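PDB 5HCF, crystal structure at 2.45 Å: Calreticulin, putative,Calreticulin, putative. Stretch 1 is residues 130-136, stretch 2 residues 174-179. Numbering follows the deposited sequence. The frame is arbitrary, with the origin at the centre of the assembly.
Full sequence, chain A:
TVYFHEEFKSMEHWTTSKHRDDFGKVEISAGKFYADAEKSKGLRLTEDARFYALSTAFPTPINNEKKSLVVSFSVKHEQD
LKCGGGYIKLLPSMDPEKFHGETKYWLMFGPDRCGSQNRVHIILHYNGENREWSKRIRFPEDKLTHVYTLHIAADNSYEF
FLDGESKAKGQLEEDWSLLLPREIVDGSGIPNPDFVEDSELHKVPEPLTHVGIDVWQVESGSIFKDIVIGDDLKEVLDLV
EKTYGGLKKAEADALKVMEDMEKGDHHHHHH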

# COMPACT_ATOMS: atom_id res chain seq x y z
N ASN A 130 -9.28 8.10 -10.76
CA ASN A 130 -8.66 7.75 -9.50
C ASN A 130 -9.29 8.59 -8.39
O ASN A 130 -9.27 9.81 -8.44
N ARG A 131 -9.85 7.92 -7.39
CA ARG A 131 -10.59 8.61 -6.32
C ARG A 131 -9.76 8.63 -5.06
O ARG A 131 -9.47 7.59 -4.48
N GLU A 132 -9.35 9.82 -4.64
CA GLU A 132 -8.57 9.96 -3.41
C GLU A 132 -9.44 9.84 -2.16
O GLU A 132 -10.53 10.41 -2.07
N TRP A 133 -8.94 9.07 -1.20
CA TRP A 133 -9.58 8.90 0.10
C TRP A 133 -9.83 10.24 0.78
O TRP A 133 -8.92 11.06 0.91
N SER A 134 -11.07 10.48 1.21
CA SER A 134 -11.44 11.75 1.81
C SER A 134 -10.77 11.99 3.17
O SER A 134 -10.58 13.13 3.57
N LYS A 135 -10.43 10.91 3.88
CA LYS A 135 -9.82 11.05 5.20
C LYS A 135 -8.31 11.16 5.10
O LYS A 135 -7.68 10.49 4.28
N ARG A 136 -7.71 12.00 5.95
CA ARG A 136 -6.28 12.22 5.89
C ARG A 136 -5.62 11.76 7.19
O ARG A 136 -5.63 12.49 8.18
N GLU A 174 -19.34 6.70 1.46
CA GLU A 174 -19.31 7.91 2.27
C GLU A 174 -17.91 8.55 2.38
O GLU A 174 -17.79 9.78 2.43
N ASP A 175 -16.86 7.74 2.40
CA ASP A 175 -15.51 8.27 2.61
C ASP A 175 -14.71 8.47 1.31
O ASP A 175 -13.55 8.87 1.36
N TRP A 176 -15.33 8.16 0.17
CA TRP A 176 -14.81 8.53 -1.14
C TRP A 176 -15.91 9.24 -1.92
O TRP A 176 -17.08 9.14 -1.56
N SER A 177 -15.54 9.95 -2.98
CA SER A 177 -16.52 10.50 -3.91
C SER A 177 -16.68 9.56 -5.10
O SER A 177 -16.08 9.76 -6.15
N LEU A 178 -17.50 8.53 -4.92
CA LEU A 178 -17.69 7.51 -5.94
C LEU A 178 -19.00 7.69 -6.68
O LEU A 178 -19.03 7.61 -7.91
N LEU A 179 -20.07 7.96 -5.94
CA LEU A 179 -21.40 8.01 -6.54
C LEU A 179 -21.97 9.42 -6.56
O LEU A 179 -21.41 10.34 -5.96

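The two segments run nearly antiparallel, their end-to-end directions 167° apart, and the register pairs Trp133 with Trp176, Ser134 with Asp175 and Arg131 with Ser177. Together they bury 424 Å², and the plan is simple: aromatic rings in the middle, polar anchors on backbone carbonyls to each side of them along the register.

The aromatic core is an offset stack. Trp133, with chi1 at t, and Trp176, with chi1 at m and chi2 of -101°, both leave their backbones sideways, yet the end of Trp176 swings nearer to the first stretch. The five-membered ring of Trp133 lies 4.2 Å, centroid to centroid, from the six-membered ring of Trp176, with planes 20° apart, and Trp133 CD1 sits over one face of Trp176, 3.3 Å from its CZ2. The edge of the Trp176 ring is used too: Arg131 O approaches near the ring plane, 3.4 Å from Trp176 CD1. The two indole nitrogens are not spent on this contact; both Trp133 NE1 and Trp176 NE1 find hydrogen bonds elsewhere in the structure, so neither donor of these buried residues is stranded.

Aliphatic packing extends this core. Arg131 points toward the second stretch, and its m, m, t course through chi1 to chi3 lays its stem against Leu178, with Arg131 CG 3.5 Å from Leu178 CD2. Leu178, an m,t rotamer, departs sideways but brings its end closer.

The polar contacts rely on main-chain acceptors. At the far end of its stem, Arg131 NH1 donates to Ser177 O at 2.9 Å, with a bent 134° angle at the hydrogen; the side chain of Ser177 itself takes no part. Asp175 O, at the end of a helix, receives two bonds from one residue: Ser134 N at 3.0 Å and Ser134 OG at 2.6 Å. The p rotamer of Ser134, whose CA-to-CB bond points toward the partner, brings its hydroxyl to the same carbonyl that its amide already holds. This double attachment falls just where the chain leaves helical geometry at Trp176, tying the helix exit to the loop. The same carbonyl also lies near the plane of the Trp133 ring at its edge, 3.5 Å from Trp133 CD1.

Charge plays a looser part. Lys135, m,t,t,t, leaves the backbone sideways and its end comes nearer, but Lys135 NZ remains 4.0 Å from Asp175 OD2, beyond a salt bridge, and that oxygen is hydrogen-bonded elsewhere. The CA-to-CB bond of Glu132 points away; its carbonyl meets Trp176, with Glu132 O 3.7 Å from Trp176 CD1.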

# COMPACT_ATOMS: atom_id res chain seq x y z
CB ASN A 130 -7.14 7.98 -9.56
CG ASN A 130 -6.47 7.07 -10.57
OD1 ASN A 130 -6.98 5.99 -10.89
ND2 ASN A 130 -5.32 7.50 -11.09
CB ARG A 131 -11.93 7.92 -6.05
CG ARG A 131 -12.73 7.59 -7.30
CD ARG A 131 -13.25 8.84 -7.99
NE ARG A 131 -13.80 8.52 -9.31
CZ ARG A 131 -14.93 9.02 -9.79
NH1 ARG A 131 -15.65 9.85 -9.06
NH2 ARG A 131 -15.35 8.67 -11.00
CB GLU A 132 -7.83 11.30 -3.41
CG GLU A 132 -6.76 11.42 -4.49
CD GLU A 132 -5.96 12.70 -4.38
OE1 GLU A 132 -4.73 12.65 -4.61
OE2 GLU A 132 -6.56 13.76 -4.08
CB TRP A 133 -8.70 8.01 0.98
CG TRP A 133 -9.30 7.53 2.26
CD1 TRP A 133 -10.63 7.37 2.54
CD2 TRP A 133 -8.59 7.13 3.44
NE1 TRP A 133 -10.79 6.89 3.82
CE2 TRP A 133 -9.55 6.73 4.39
CE3 TRP A 133 -7.24 7.06 3.78
CZ2 TRP A 133 -9.20 6.28 5.66
CZ3 TRP A 133 -6.89 6.61 5.04
CH2 TRP A 133 -7.87 6.23 5.97
CB SER A 134 -12.96 11.86 1.97
OG SER A 134 -13.45 10.93 2.91
CB LYS A 135 -10.20 9.87 6.10
CG LYS A 135 -11.69 9.76 6.36
CD LYS A 135 -12.00 8.92 7.59
CE LYS A 135 -13.45 9.12 8.02
NZ LYS A 135 -13.88 8.14 9.05
CB ARG A 136 -5.96 13.69 5.61
CG ARG A 136 -6.70 14.25 4.40
CD ARG A 136 -6.20 15.61 3.95
NE ARG A 136 -5.09 15.52 3.00
CZ ARG A 136 -3.81 15.41 3.33
NH1 ARG A 136 -3.43 15.35 4.60
NH2 ARG A 136 -2.89 15.34 2.37
CB GLU A 174 -19.86 7.59 3.67
CG GLU A 174 -21.31 7.09 3.66
CD GLU A 174 -21.82 6.72 5.05
OE1 GLU A 174 -21.00 6.45 5.95
OE2 GLU A 174 -23.05 6.69 5.24
CB ASP A 175 -14.72 7.35 3.55
CG ASP A 175 -15.38 7.20 4.90
OD1 ASP A 175 -16.31 7.98 5.19
OD2 ASP A 175 -14.98 6.30 5.66
CB TRP A 176 -14.33 7.31 -1.93
CG TRP A 176 -13.01 6.75 -1.52
CD1 TRP A 176 -11.82 6.94 -2.15
CD2 TRP A 176 -12.75 5.87 -0.42
NE1 TRP A 176 -10.82 6.25 -1.50
CE2 TRP A 176 -11.37 5.59 -0.43
CE3 TRP A 176 -13.55 5.31 0.58
CZ2 TRP A 176 -10.77 4.76 0.52
CZ3 TRP A 176 -12.94 4.48 1.52
CH2 TRP A 176 -11.57 4.22 1.49
CB SER A 177 -16.13 11.90 -4.39
OG SER A 177 -15.96 12.77 -3.29
CB LEU A 178 -17.65 6.11 -5.32
CG LEU A 178 -16.37 5.79 -4.54
CD1 LEU A 178 -16.44 4.41 -3.89
CD2 LEU A 178 -15.16 5.91 -5.46
CB LEU A 179 -22.34 7.07 -5.78
CG LEU A 179 -21.93 5.60 -5.75
CD1 LEU A 179 -22.90 4.79 -4.92
CD2 LEU A 179 -21.83 5.02 -7.16